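Local structure of fructokinase (Silicibacter sp., 3C8U) at residues Ala30-Gly34 with Leu161-Leu165; Phe61-Asn65 with Arg76-Pro80; Phe83-Gln89 with Gly140-Leu144; Asn132-Asp137 with Ala193-Leu199. The protein probably transfers a phosphate group from ATP to fructose, working as a sugar kinase with a P-loop fold. All coordinates share one frame; numbering follows the deposited sequence. Where two conformers were deposited one is given.

Contact 1 is largely buried, contact 2 lies at the surface, and contacts 3 and 4 are partly buried. Contacts 3 and 4 both use the long loop between strands 126-131 and 150-154, and Arg142 NE of contact 3 meets Asp137 OD1 of contact 4 in a salt bridge. Contacts 1 and 4 touch where Asn132 and Ile194 lie against Ala30 and Pro31. Contact 2 meets contact 4 at Tyr133 and contact 3 at His62 and Phe83. The chemistry follows the place. Contact 1 is leucine packing on backbone, contact 2 a lysine-asparagine hydrogen bond and a water bridge, contact 3 aromatic packing, and contact 4 paired backbones with apolar cover.

Contact 1: Ala30-Gly34 with Leu161-Leu165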
loop_
_atom_site.group_PDB
_atom_site.type_symbol
_atom_site.label_atom_id
_atom_site.label_comp_id
_atom_site.label_asym_id
_atom_site.label_seq_id
_atom_site.Cartn_x
_atom_site.Cartn_y
_atom_site.Cartn_z
ATOM N N ALA A 30 -4.919 4.960 3.221
ATOM C CA ALA A 30 -4.741 6.317 2.741
ATOM C C ALA A 30 -3.491 6.891 3.412
ATOM O O ALA A 30 -3.001 6.326 4.399
ATOM C CB ALA A 30 -5.991 7.175 3.037
ATOM N N PRO A 31 -2.939 7.981 2.851
ATOM C CA PRO A 31 -1.858 8.677 3.524
ATOM C C PRO A 31 -2.244 9.009 4.956
ATOM O O PRO A 31 -3.315 9.561 5.230
ATOM C CB PRO A 31 -1.674 9.954 2.684
ATOM C CG PRO A 31 -2.250 9.614 1.340
ATOM C CD PRO A 31 -3.411 8.706 1.659
ATOM N N GLY A 32 -1.340 8.626 5.844
ATOM C CA GLY A 32 -1.492 8.829 7.277
ATOM C C GLY A 32 -2.203 7.700 7.978
ATOM O O GLY A 32 -2.480 7.781 9.166
ATOM N N SER A 33 -2.531 6.649 7.240
ATOM C CA SER A 33 -3.362 5.567 7.820
ATOM C C SER A 33 -2.557 4.640 8.738
ATOM O O SER A 33 -3.118 3.856 9.503
ATOM C CB SER A 33 -4.058 4.743 6.746
ATOM O OG SER A 33 -3.121 4.031 5.956
ATOM N N GLY A 34 -1.244 4.733 8.631
ATOM C CA GLY A 34 -0.332 3.851 9.395
ATOM C C GLY A 34 -0.456 2.384 8.991
ATOM O O GLY A 34 -0.384 1.464 9.805
ATOM N N LEU A 161 -6.850 11.076 10.052
ATOM C CA LEU A 161 -5.765 11.094 9.029
ATOM C C LEU A 161 -5.063 12.438 9.046
ATOM O O LEU A 161 -3.832 12.552 8.945
ATOM C CB LEU A 161 -6.298 10.827 7.616
ATOM C CG LEU A 161 -6.753 9.398 7.308
ATOM C CD1 LEU A 161 -7.354 9.298 5.880
ATOM C CD2 LEU A 161 -5.615 8.387 7.493
ATOM N N GLU A 162 -5.876 13.467 9.193
ATOM C CA GLU A 162 -5.366 14.831 9.128
ATOM C C GLU A 162 -4.398 15.097 10.280
ATOM O O GLU A 162 -3.307 15.593 10.093
ATOM C CB GLU A 162 -6.508 15.849 9.191
ATOM C CG GLU A 162 -6.049 17.211 8.766
ATOM C CD GLU A 162 -7.189 18.208 8.620
ATOM O OE1 GLU A 162 -8.339 17.801 8.327
ATOM O OE2 GLU A 162 -6.928 19.407 8.806
ATOM N N ALA A 163 -4.859 14.778 11.477
ATOM C CA ALA A 163 -4.060 14.968 12.693
ATOM C C ALA A 163 -2.757 14.223 12.585
ATOM O O ALA A 163 -1.706 14.693 12.994
ATOM C CB ALA A 163 -4.830 14.510 13.941
ATOM N N ARG A 164 -2.820 13.053 11.983
ATOM C CA ARG A 164 -1.629 12.206 11.900
ATOM C C ARG A 164 -0.659 12.743 10.896
ATOM O O ARG A 164 0.546 12.735 11.106
ATOM C CB ARG A 164 -2.006 10.780 11.553
ATOM C CG ARG A 164 -2.808 10.195 12.617
ATOM C CD ARG A 164 -2.818 8.718 12.492
ATOM N NE ARG A 164 -3.943 8.131 13.195
ATOM C CZ ARG A 164 -4.456 6.947 12.900
ATOM N NH1 ARG A 164 -3.946 6.227 11.896
ATOM N NH2 ARG A 164 -5.487 6.500 13.600
ATOM N N LEU A 165 -1.214 13.298 9.829
ATOM C CA LEU A 165 -0.409 13.925 8.776
ATOM C C LEU A 165 0.242 15.205 9.263
ATOM O O LEU A 165 1.388 15.492 8.930
ATOM C CB LEU A 165 -1.235 14.163 7.509
ATOM C CG LEU A 165 -1.541 12.850 6.771
ATOM C CD1 LEU A 165 -2.632 13.000 5.702
ATOM C CD2 LEU A 165 -0.277 12.270 6.187
#
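Leu161 and Leu165 lie against the turn Ala30-Ser33. Leu161 can be followed outward. Its CB stands 4.0 Å from Pro31 O. CG is held beside the backbone N (chi1 -72°), which directs both methyls at the turn. CD1 rests on Ala30 CB at 3.8 Å. CD2 makes the closest approach: it is 3.4 Å from Pro31 O and also packs on Gly32 C, Ser33 N and Ser33 CB. Leu165 closes in from one helical turn further on. Its CD1 meets Pro31 O at 3.5 Å, and its CD2 lies near Gly32 CA. Pro31 O is thus buried among leucine methyls and has no polar partner in the model.

The turn is a type II beta turn. It belongs to the loop between strand 23-28 and helix 36-48, whose sequence is consistent with a Walker A P-loop, and helix 158-171 packs against it. Gly32 has positive phi. A CB at this position would clash with Leu165 CG. Ala30 O closes the turn by accepting from both Ser33 N and Ser33 OG, the hydroxyl at 2.8 Å and in the carbonyl plane.

Arg164 stretches along the turn at the exposed margin of the contact. Its NH1 gives a weak hydrogen bond to Gly32 O, 3.5 Å long and bent to 145°. Ser33 O lies at the edge of the same guanidinium, near its plane.

Contact 2: Phe61-Asn65 with Arg76-Pro80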
loop_
_atom_site.group_PDB
_atom_site.type_symbol
_atom_site.label_atom_id
_atom_site.label_comp_id
_atom_site.label_asym_id
_atom_site.label_seq_id
_atom_site.Cartn_x
_atom_site.Cartn_y
_atom_site.Cartn_z
ATOM N N PHE A 61 7.257 2.279 -6.390
ATOM C CA PHE A 61 6.778 2.518 -7.750
ATOM C C PHE A 61 6.463 3.958 -8.047
ATOM O O PHE A 61 5.943 4.282 -9.104
ATOM C CB PHE A 61 5.611 1.579 -8.081
ATOM C CG PHE A 61 6.090 0.180 -8.329
ATOM C CD1 PHE A 61 6.522 -0.188 -9.592
ATOM C CD2 PHE A 61 6.239 -0.710 -7.275
ATOM C CE1 PHE A 61 7.029 -1.432 -9.816
ATOM C CE2 PHE A 61 6.763 -1.965 -7.490
ATOM C CZ PHE A 61 7.157 -2.332 -8.753
ATOM N N HIS A 62 6.821 4.832 -7.116
ATOM C CA HIS A 62 6.782 6.259 -7.431
ATOM C C HIS A 62 7.681 6.498 -8.628
ATOM O O HIS A 62 8.783 5.943 -8.749
ATOM C CB HIS A 62 7.361 7.135 -6.318
ATOM C CG HIS A 62 6.429 7.464 -5.210
ATOM N ND1 HIS A 62 6.350 6.705 -4.066
ATOM C CD2 HIS A 62 5.603 8.527 -5.020
ATOM C CE1 HIS A 62 5.490 7.267 -3.229
ATOM N NE2 HIS A 62 5.045 8.385 -3.773
ATOM N N LEU A 63 7.237 7.397 -9.486
ATOM C CA LEU A 63 8.130 7.942 -10.507
ATOM C C LEU A 63 9.169 8.824 -9.836
ATOM O O LEU A 63 8.903 9.424 -8.796
ATOM C CB LEU A 63 7.346 8.799 -11.499
ATOM C CG LEU A 63 6.355 8.078 -12.393
ATOM C CD1 LEU A 63 5.845 9.081 -13.461
ATOM C CD2 LEU A 63 7.010 6.871 -13.009
ATOM N N ASP A 64 10.325 8.965 -10.486
ATOM C CA ASP A 64 11.374 9.861 -9.983
ATOM C C ASP A 64 10.978 11.304 -10.247
ATOM O O ASP A 64 10.262 11.616 -11.198
ATOM C CB ASP A 64 12.714 9.568 -10.650
ATOM C CG ASP A 64 13.890 10.278 -9.969
ATOM O OD1 ASP A 64 14.358 9.776 -8.916
ATOM O OD2 ASP A 64 14.384 11.274 -10.537
ATOM N N ASN A 65 11.504 12.184 -9.420
ATOM C CA ASN A 65 11.237 13.622 -9.541
ATOM C C ASN A 65 11.642 14.162 -10.915
ATOM O O ASN A 65 11.081 15.132 -11.408
ATOM C CB ASN A 65 11.977 14.399 -8.435
ATOM C CG ASN A 65 11.399 14.146 -7.093
ATOM O OD1 ASN A 65 10.330 13.544 -6.989
ATOM N ND2 ASN A 65 12.088 14.588 -6.036
ATOM N N ARG A 76 2.325 17.174 -6.664
ATOM C CA ARG A 76 1.292 16.170 -6.371
ATOM C C ARG A 76 1.880 14.765 -6.191
ATOM O O ARG A 76 1.172 13.750 -6.233
ATOM C CB ARG A 76 0.251 16.138 -7.491
ATOM C CG ARG A 76 -0.780 17.244 -7.447
ATOM C CD ARG A 76 -1.506 17.317 -8.792
ATOM N NE ARG A 76 -2.246 16.100 -9.126
ATOM C CZ ARG A 76 -3.318 15.733 -8.448
ATOM N NH1 ARG A 76 -3.710 16.500 -7.447
ATOM N NH2 ARG A 76 -3.980 14.636 -8.748
ATOM N N LYS A 77 3.185 14.711 -6.001
ATOM C CA LYS A 77 3.846 13.433 -5.743
ATOM C C LYS A 77 3.104 12.707 -4.662
ATOM O O LYS A 77 2.863 13.247 -3.593
ATOM C CB LYS A 77 5.303 13.589 -5.345
ATOM C CG LYS A 77 6.073 12.279 -5.333
ATOM C CD LYS A 77 7.582 12.516 -5.244
ATOM C CE LYS A 77 8.349 11.203 -5.253
ATOM N NZ LYS A 77 9.812 11.327 -5.300
ATOM N N GLY A 78 2.705 11.481 -4.966
ATOM C CA GLY A 78 1.876 10.709 -4.060
ATOM C C GLY A 78 0.521 10.415 -4.642
ATOM O O GLY A 78 -0.135 9.446 -4.261
ATOM N N ALA A 79 0.103 11.276 -5.550
ATOM C CA ALA A 79 -1.138 11.070 -6.300
ATOM C C ALA A 79 -0.989 9.866 -7.234
ATOM O O ALA A 79 0.131 9.512 -7.642
ATOM C CB ALA A 79 -1.526 12.347 -7.105
ATOM N N PRO A 80 -2.110 9.243 -7.616
ATOM C CA PRO A 80 -2.012 8.006 -8.386
ATOM C C PRO A 80 -1.202 8.188 -9.664
ATOM O O PRO A 80 -0.457 7.308 -10.072
ATOM C CB PRO A 80 -3.465 7.669 -8.725
ATOM C CG PRO A 80 -4.303 8.478 -7.869
ATOM C CD PRO A 80 -3.498 9.577 -7.253
HETATM O O HOH W 1 10.579 8.708 -6.621
#
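The one direct hydrogen bond between the segments joins Lys77 and Asn65. Lys77 NZ donates to Asn65 OD1 over 2.8 Å, from a position 38° out of the amide carbonyl plane. The lysine chain reaches that far because CG is opposite the backbone N (chi1 -169°) and the rest is extended. It crosses the Asn65 side chain at about a right angle. Asp111 ties the pair together, with one carboxylate oxygen in a salt bridge to Lys77 NZ and the other accepting from Asn65 ND2. The ammonium is therefore gripped by at least two side chains, and its charge is probably balanced by the aspartate.

A water adds a third polar link. It accepts from Lys77 NZ at 3.0 Å and donates to Leu63 O at 2.8 Å.

The remaining touches are van der Waals contacts of the imidazole. His62 CD2 lies 3.8 Å from Lys77 CG, and the two side chains cross at about a right angle. Gly78 CA meets the imidazole at its edge, 3.9 Å from His62 NE2. The ring is fixed from other sides as well: it stacks on Phe106, and His62 ND1 is hydrogen-bonded to Asp59 O.

Two local motifs frame this surface contact. Asp64 is the N-cap of helix 65-68, just ahead of Asn65. In the other segment, Arg76-Ala79 is a type II beta turn, closed by Ala79 N on Arg76 O at 2.8 Å, with Gly78 at its third position.

Contact 3: Phe83-Gln89 with Gly140-Leu144; sequences FDFEGFQ and GWRDL
A water joins Gln89 to Asp143. It donates to Asp143 OD2 at 2.7 Å and to Gln89 OE1 at 2.9 Å. This bridge lies at one margin of an aromatic cluster that packs the start of helix 85-97 against the loop after strand 126-131, in what is probably a P-loop kinase fold. Asp84 is the N-cap of the helix. Its OD1 accepts from Gly87 N at 3.0 Å, met from well above the carboxylate plane.

Phe85 and Trp141 carry the cluster. They form an edge-to-face pair, with the Phe85 edge turned to the indole face and the planes at 60°. Phe85 CD1 sits over the centre of the indole, 3.7 Å from Trp141 CD2. CG opposite the backbone N (chi1 168°) carries the Phe85 ring out to Trp141, which it meets with its edge. Gln89 CB lies over one face of the Phe85 ring, offset toward the rim.

Phe83 CB meets the indole at its edge, 3.9 Å from Trp141 CH2. Phe88 approaches obliquely and crosses the tryptophan at about a right angle. Phe88 CE2 also packs on Leu144 CD1 at 3.9 Å. With an alanine at Trp141, Phe85 would probably lose the face its edge rests on, and Phe83 CB and Phe88 would be left beside a gap.

Gly140 takes the far end of the Phe85 ring. A CB there would clash with Phe85 CE2, and Phe85 CZ already lies 3.1 Å from Gly140 O.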
loop_
_atom_site.group_PDB
_atom_site.type_symbol
_atom_site.label_atom_id
_atom_site.label_comp_id
_atom_site.label_asym_id
_atom_site.label_seq_id
_atom_site.Cartn_x
_atom_site.Cartn_y
_atom_site.Cartn_z
ATOM N N PHE A 83 2.571 7.525 -9.918
ATOM C CA PHE A 83 3.110 6.157 -9.793
ATOM C C PHE A 83 3.284 5.505 -11.154
ATOM O O PHE A 83 2.577 5.815 -12.099
ATOM C CB PHE A 83 2.197 5.282 -8.934
ATOM C CG PHE A 83 2.316 5.569 -7.457
ATOM C CD1 PHE A 83 1.606 6.597 -6.895
ATOM C CD2 PHE A 83 3.188 4.857 -6.665
ATOM C CE1 PHE A 83 1.746 6.905 -5.581
ATOM C CE2 PHE A 83 3.324 5.158 -5.315
ATOM C CZ PHE A 83 2.615 6.178 -4.783
ATOM N N ASP A 84 4.268 4.618 -11.222
ATOM C CA ASP A 84 4.437 3.717 -12.373
ATOM C C ASP A 84 3.416 2.598 -12.269
ATOM O O ASP A 84 3.720 1.506 -11.794
ATOM C CB ASP A 84 5.868 3.159 -12.417
ATOM C CG ASP A 84 6.093 2.184 -13.536
ATOM O OD1 ASP A 84 5.283 2.138 -14.507
ATOM O OD2 ASP A 84 7.078 1.419 -13.415
ATOM N N PHE A 85 2.186 2.887 -12.691
ATOM C CA PHE A 85 1.089 1.903 -12.569
ATOM C C PHE A 85 1.376 0.604 -13.322
ATOM O O PHE A 85 1.250 -0.485 -12.790
ATOM C CB PHE A 85 -0.248 2.454 -13.068
ATOM C CG PHE A 85 -1.275 1.368 -13.217
ATOM C CD1 PHE A 85 -1.867 0.814 -12.096
ATOM C CD2 PHE A 85 -1.609 0.859 -14.471
ATOM C CE1 PHE A 85 -2.766 -0.236 -12.230
ATOM C CE2 PHE A 85 -2.510 -0.196 -14.596
ATOM C CZ PHE A 85 -3.078 -0.726 -13.478
ATOM N N GLU A 86 1.818 0.734 -14.569
ATOM C CA GLU A 86 2.045 -0.425 -15.425
ATOM C C GLU A 86 3.152 -1.312 -14.835
ATOM O O GLU A 86 3.066 -2.540 -14.868
ATOM C CB GLU A 86 2.370 -0.021 -16.887
ATOM C CG GLU A 86 1.283 0.788 -17.617
ATOM C CD GLU A 86 1.469 0.827 -19.150
ATOM O OE1 GLU A 86 1.391 -0.239 -19.792
ATOM O OE2 GLU A 86 1.707 1.919 -19.717
ATOM N N GLY A 87 4.166 -0.684 -14.278
ATOM C CA GLY A 87 5.267 -1.422 -13.624
ATOM C C GLY A 87 4.806 -2.123 -12.365
ATOM O O GLY A 87 5.162 -3.279 -12.093
ATOM N N PHE A 88 3.979 -1.430 -11.597
ATOM C CA PHE A 88 3.423 -2.032 -10.344
ATOM C C PHE A 88 2.541 -3.208 -10.726
ATOM O O PHE A 88 2.583 -4.274 -10.118
ATOM C CB PHE A 88 2.619 -0.987 -9.561
ATOM C CG PHE A 88 1.997 -1.511 -8.286
ATOM C CD1 PHE A 88 2.764 -2.157 -7.322
ATOM C CD2 PHE A 88 0.657 -1.349 -8.064
ATOM C CE1 PHE A 88 2.183 -2.614 -6.154
ATOM C CE2 PHE A 88 0.065 -1.800 -6.893
ATOM C CZ PHE A 88 0.836 -2.446 -5.948
ATOM N N GLN A 89 1.722 -2.996 -11.740
ATOM C CA GLN A 89 0.823 -4.052 -12.202
ATOM C C GLN A 89 1.631 -5.277 -12.638
ATOM O O GLN A 89 1.267 -6.405 -12.335
ATOM C CB GLN A 89 -0.087 -3.569 -13.333
ATOM C CG GLN A 89 -1.067 -4.622 -13.806
ATOM C CD GLN A 89 -2.086 -4.053 -14.774
ATOM O OE1 GLN A 89 -3.297 -4.165 -14.575
ATOM N NE2 GLN A 89 -1.598 -3.420 -15.822
ATOM N N GLY A 140 -7.252 1.533 -14.868
ATOM C CA GLY A 140 -6.044 0.788 -14.590
ATOM C C GLY A 140 -6.124 0.206 -13.191
ATOM O O GLY A 140 -6.152 -1.009 -12.984
ATOM N N TRP A 141 -6.202 1.119 -12.241
ATOM C CA TRP A 141 -6.143 0.804 -10.829
ATOM C C TRP A 141 -7.253 -0.164 -10.442
ATOM O O TRP A 141 -7.056 -1.079 -9.634
ATOM C CB TRP A 141 -6.208 2.072 -9.952
ATOM C CG TRP A 141 -5.007 2.975 -10.119
ATOM C CD1 TRP A 141 -4.949 4.106 -10.858
ATOM C CD2 TRP A 141 -3.700 2.791 -9.557
ATOM N NE1 TRP A 141 -3.703 4.660 -10.785
ATOM C CE2 TRP A 141 -2.910 3.868 -9.996
ATOM C CE3 TRP A 141 -3.125 1.824 -8.709
ATOM C CZ2 TRP A 141 -1.582 4.019 -9.623
ATOM C CZ3 TRP A 141 -1.798 1.966 -8.343
ATOM C CH2 TRP A 141 -1.036 3.066 -8.798
ATOM N N ARG A 142 -8.403 0.005 -11.068
ATOM C CA ARG A 142 -9.605 -0.762 -10.675
ATOM C C ARG A 142 -9.442 -2.228 -11.080
ATOM O O ARG A 142 -10.080 -3.128 -10.523
ATOM C CB ARG A 142 -10.896 -0.162 -11.258
ATOM C CG ARG A 142 -11.008 -0.217 -12.768
ATOM C CD ARG A 142 -12.421 0.140 -13.189
ATOM N NE ARG A 142 -12.836 1.451 -12.706
ATOM C CZ ARG A 142 -12.924 2.532 -13.474
ATOM N NH1 ARG A 142 -12.582 2.479 -14.752
ATOM N NH2 ARG A 142 -13.319 3.676 -12.957
ATOM N N ASP A 143 -8.513 -2.449 -11.993
ATOM C CA ASP A 143 -8.248 -3.790 -12.512
ATOM C C ASP A 143 -7.425 -4.615 -11.548
ATOM O O ASP A 143 -7.323 -5.831 -11.687
ATOM C CB ASP A 143 -7.530 -3.758 -13.842
ATOM C CG ASP A 143 -8.373 -3.152 -14.926
ATOM O OD1 ASP A 143 -9.602 -3.155 -14.803
ATOM O OD2 ASP A 143 -7.786 -2.671 -15.891
ATOM N N LEU A 144 -6.855 -3.947 -10.551
ATOM C CA LEU A 144 -6.010 -4.649 -9.599
ATOM C C LEU A 144 -6.836 -5.568 -8.700
ATOM O O LEU A 144 -6.354 -6.608 -8.231
ATOM C CB LEU A 144 -5.184 -3.688 -8.744
ATOM C CG LEU A 144 -4.097 -2.887 -9.447
ATOM C CD1 LEU A 144 -3.481 -1.929 -8.430
ATOM C CD2 LEU A 144 -3.054 -3.790 -10.099
HETATM O O HOH W 2 -5.116 -2.662 -16.256
#

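Contact 4: Asn132-Asp137 with Ala193-Leu199; sequences NYLLFD and AIEAARL
A single antiparallel beta bridge joins the loop after strand 126-131 to the chain leaving helix 186-195. Phe136 and Arg198 form the non-hydrogen-bonded pair. Leu199 N donates to Leu135 O at 2.8 Å, and Asp137 N donates to Ala197 O at 2.9 Å. Both donors sit above the carbonyl planes, and the bonds are fairly straight (157° and 166°).

With CG opposite the backbone N (chi1 -170°), the Phe136 ring runs back to the helix. Its edge meets Ala193 O, and its CE1 packs on Ala197 CB at 3.8 Å. Tyr133 CD1 covers one face of this ring. The Ile194 side chain crosses that of Tyr133 at about a right angle, with Ile194 CG1 3.6 Å from Tyr133 CE1, and Ile194 CD1 rests on Asn132 CB. Asn132 OD1 is hydrogen-bonded to Lys35 of the probable P-loop.

Leu199 CD2 lies 3.6 Å from Asp137 CB, and Leu199 CD1 lies near Phe136 O. An alanine for Leu199 would keep the backbone bond but would probably open a gap beside Asp137 CB and Phe136 O, where the methyls now lie. All polar bonds across the contact are backbone, so the pairing probably rests on the main chain, and side chains add apolar contact.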
loop_
_atom_site.group_PDB
_atom_site.type_symbol
_atom_site.label_atom_id
_atom_site.label_comp_id
_atom_site.label_asym_id
_atom_site.label_seq_id
_atom_site.Cartn_x
_atom_site.Cartn_y
_atom_site.Cartn_z
ATOM N N ASN A 132 -1.849 2.821 -1.129
ATOM C CA ASN A 132 -3.000 3.705 -1.032
ATOM C C ASN A 132 -4.074 3.432 -2.083
ATOM O O ASN A 132 -5.220 3.807 -1.902
ATOM C CB ASN A 132 -2.527 5.163 -1.094
ATOM C CG ASN A 132 -1.626 5.519 0.073
ATOM O OD1 ASN A 132 -1.874 5.091 1.214
ATOM N ND2 ASN A 132 -0.594 6.280 -0.189
ATOM N N TYR A 133 -3.674 2.811 -3.198
ATOM C CA TYR A 133 -4.538 2.696 -4.390
ATOM C C TYR A 133 -4.857 1.276 -4.821
ATOM O O TYR A 133 -4.927 1.003 -6.017
ATOM C CB TYR A 133 -3.924 3.473 -5.574
ATOM C CG TYR A 133 -3.606 4.902 -5.190
ATOM C CD1 TYR A 133 -4.622 5.782 -4.824
ATOM C CD2 TYR A 133 -2.301 5.363 -5.155
ATOM C CE1 TYR A 133 -4.336 7.084 -4.441
ATOM C CE2 TYR A 133 -2.012 6.664 -4.773
ATOM C CZ TYR A 133 -3.029 7.516 -4.419
ATOM O OH TYR A 133 -2.734 8.813 -4.036
ATOM N N LEU A 134 -5.093 0.396 -3.838
ATOM C CA LEU A 134 -5.309 -1.028 -4.108
ATOM C C LEU A 134 -6.762 -1.424 -4.275
ATOM O O LEU A 134 -7.062 -2.537 -4.714
ATOM C CB LEU A 134 -4.630 -1.897 -3.051
ATOM C CG LEU A 134 -3.106 -1.656 -2.879
ATOM C CD1 LEU A 134 -2.538 -2.789 -1.994
ATOM C CD2 LEU A 134 -2.314 -1.521 -4.214
ATOM N N LEU A 135 -7.635 -0.475 -3.944
ATOM C CA LEU A 135 -9.100 -0.632 -3.994
ATOM C C LEU A 135 -9.707 0.641 -4.578
ATOM O O LEU A 135 -10.666 1.221 -4.078
ATOM C CB LEU A 135 -9.671 -0.932 -2.601
ATOM C CG LEU A 135 -9.348 -2.348 -2.075
ATOM C CD1 LEU A 135 -9.903 -2.594 -0.676
ATOM C CD2 LEU A 135 -9.807 -3.458 -3.035
ATOM N N PHE A 136 -9.054 1.086 -5.632
ATOM C CA PHE A 136 -9.259 2.429 -6.196
ATOM C C PHE A 136 -9.959 2.405 -7.555
ATOM O O PHE A 136 -9.473 1.844 -8.548
ATOM C CB PHE A 136 -7.882 3.118 -6.264
ATOM C CG PHE A 136 -7.926 4.571 -6.601
ATOM C CD1 PHE A 136 -8.525 5.489 -5.746
ATOM C CD2 PHE A 136 -7.306 5.037 -7.756
ATOM C CE1 PHE A 136 -8.535 6.843 -6.056
ATOM C CE2 PHE A 136 -7.322 6.398 -8.086
ATOM C CZ PHE A 136 -7.938 7.298 -7.245
ATOM N N ASP A 137 -11.140 3.012 -7.559
ATOM C CA ASP A 137 -12.050 2.966 -8.711
ATOM C C ASP A 137 -11.692 4.052 -9.736
ATOM O O ASP A 137 -12.316 5.111 -9.854
ATOM C CB ASP A 137 -13.500 3.048 -8.241
ATOM C CG ASP A 137 -14.509 2.688 -9.325
ATOM O OD1 ASP A 137 -14.161 2.313 -10.463
ATOM O OD2 ASP A 137 -15.695 2.772 -9.001
ATOM N N ALA A 193 -9.551 11.733 -2.578
ATOM C CA ALA A 193 -9.760 11.039 -3.882
ATOM C C ALA A 193 -9.990 9.545 -3.657
ATOM O O ALA A 193 -10.797 8.877 -4.332
ATOM C CB ALA A 193 -8.519 11.245 -4.832
ATOM N N ILE A 194 -9.263 9.038 -2.671
ATOM C CA ILE A 194 -9.360 7.618 -2.291
ATOM C C ILE A 194 -10.752 7.325 -1.757
ATOM O O ILE A 194 -11.391 6.371 -2.173
ATOM C CB ILE A 194 -8.288 7.220 -1.244
ATOM C CG1 ILE A 194 -6.941 7.049 -1.947
ATOM C CG2 ILE A 194 -8.682 5.919 -0.498
ATOM C CD1 ILE A 194 -5.741 7.229 -1.019
ATOM N N GLU A 195 -11.236 8.190 -0.867
ATOM C CA GLU A 195 -12.543 7.988 -0.228
ATOM C C GLU A 195 -13.655 8.111 -1.260
ATOM O O GLU A 195 -14.732 7.526 -1.120
ATOM C CB GLU A 195 -12.764 8.998 0.914
ATOM C CG GLU A 195 -14.182 9.027 1.492
ATOM C CD GLU A 195 -14.557 7.764 2.237
ATOM O OE1 GLU A 195 -13.661 6.924 2.485
ATOM O OE2 GLU A 195 -15.752 7.608 2.574
ATOM N N ALA A 196 -13.371 8.869 -2.304
ATOM C CA ALA A 196 -14.374 9.168 -3.337
ATOM C C ALA A 196 -14.457 8.082 -4.397
ATOM O O ALA A 196 -15.345 8.083 -5.252
ATOM C CB ALA A 196 -14.117 10.530 -3.973
ATOM N N ALA A 197 -13.543 7.124 -4.310
ATOM C CA ALA A 197 -13.403 6.095 -5.348
ATOM C C ALA A 197 -13.079 4.734 -4.724
ATOM O O ALA A 197 -12.095 4.088 -5.050
ATOM C CB ALA A 197 -12.322 6.497 -6.373
ATOM N N ARG A 198 -13.934 4.333 -3.800
ATOM C CA ARG A 198 -13.744 3.093 -3.054
ATOM C C ARG A 198 -14.277 1.869 -3.793
ATOM O O ARG A 198 -15.421 1.860 -4.230
ATOM C CB ARG A 198 -14.451 3.207 -1.693
ATOM C CG ARG A 198 -13.980 4.354 -0.821
ATOM C CD ARG A 198 -14.984 4.656 0.268
ATOM N NE ARG A 198 -15.385 3.441 0.961
ATOM C CZ ARG A 198 -14.994 3.126 2.185
ATOM N NH1 ARG A 198 -14.217 3.961 2.860
ATOM N NH2 ARG A 198 -15.392 1.983 2.738
ATOM N N LEU A 199 -13.437 0.838 -3.935
ATOM C CA LEU A 199 -13.913 -0.464 -4.379
ATOM C C LEU A 199 -14.126 -1.342 -3.131
ATOM O O LEU A 199 -13.509 -1.137 -2.100
ATOM C CB LEU A 199 -12.952 -1.127 -5.377
ATOM C CG LEU A 199 -12.813 -0.424 -6.739
ATOM C CD1 LEU A 199 -11.706 -1.110 -7.582
ATOM C CD2 LEU A 199 -14.157 -0.385 -7.467
#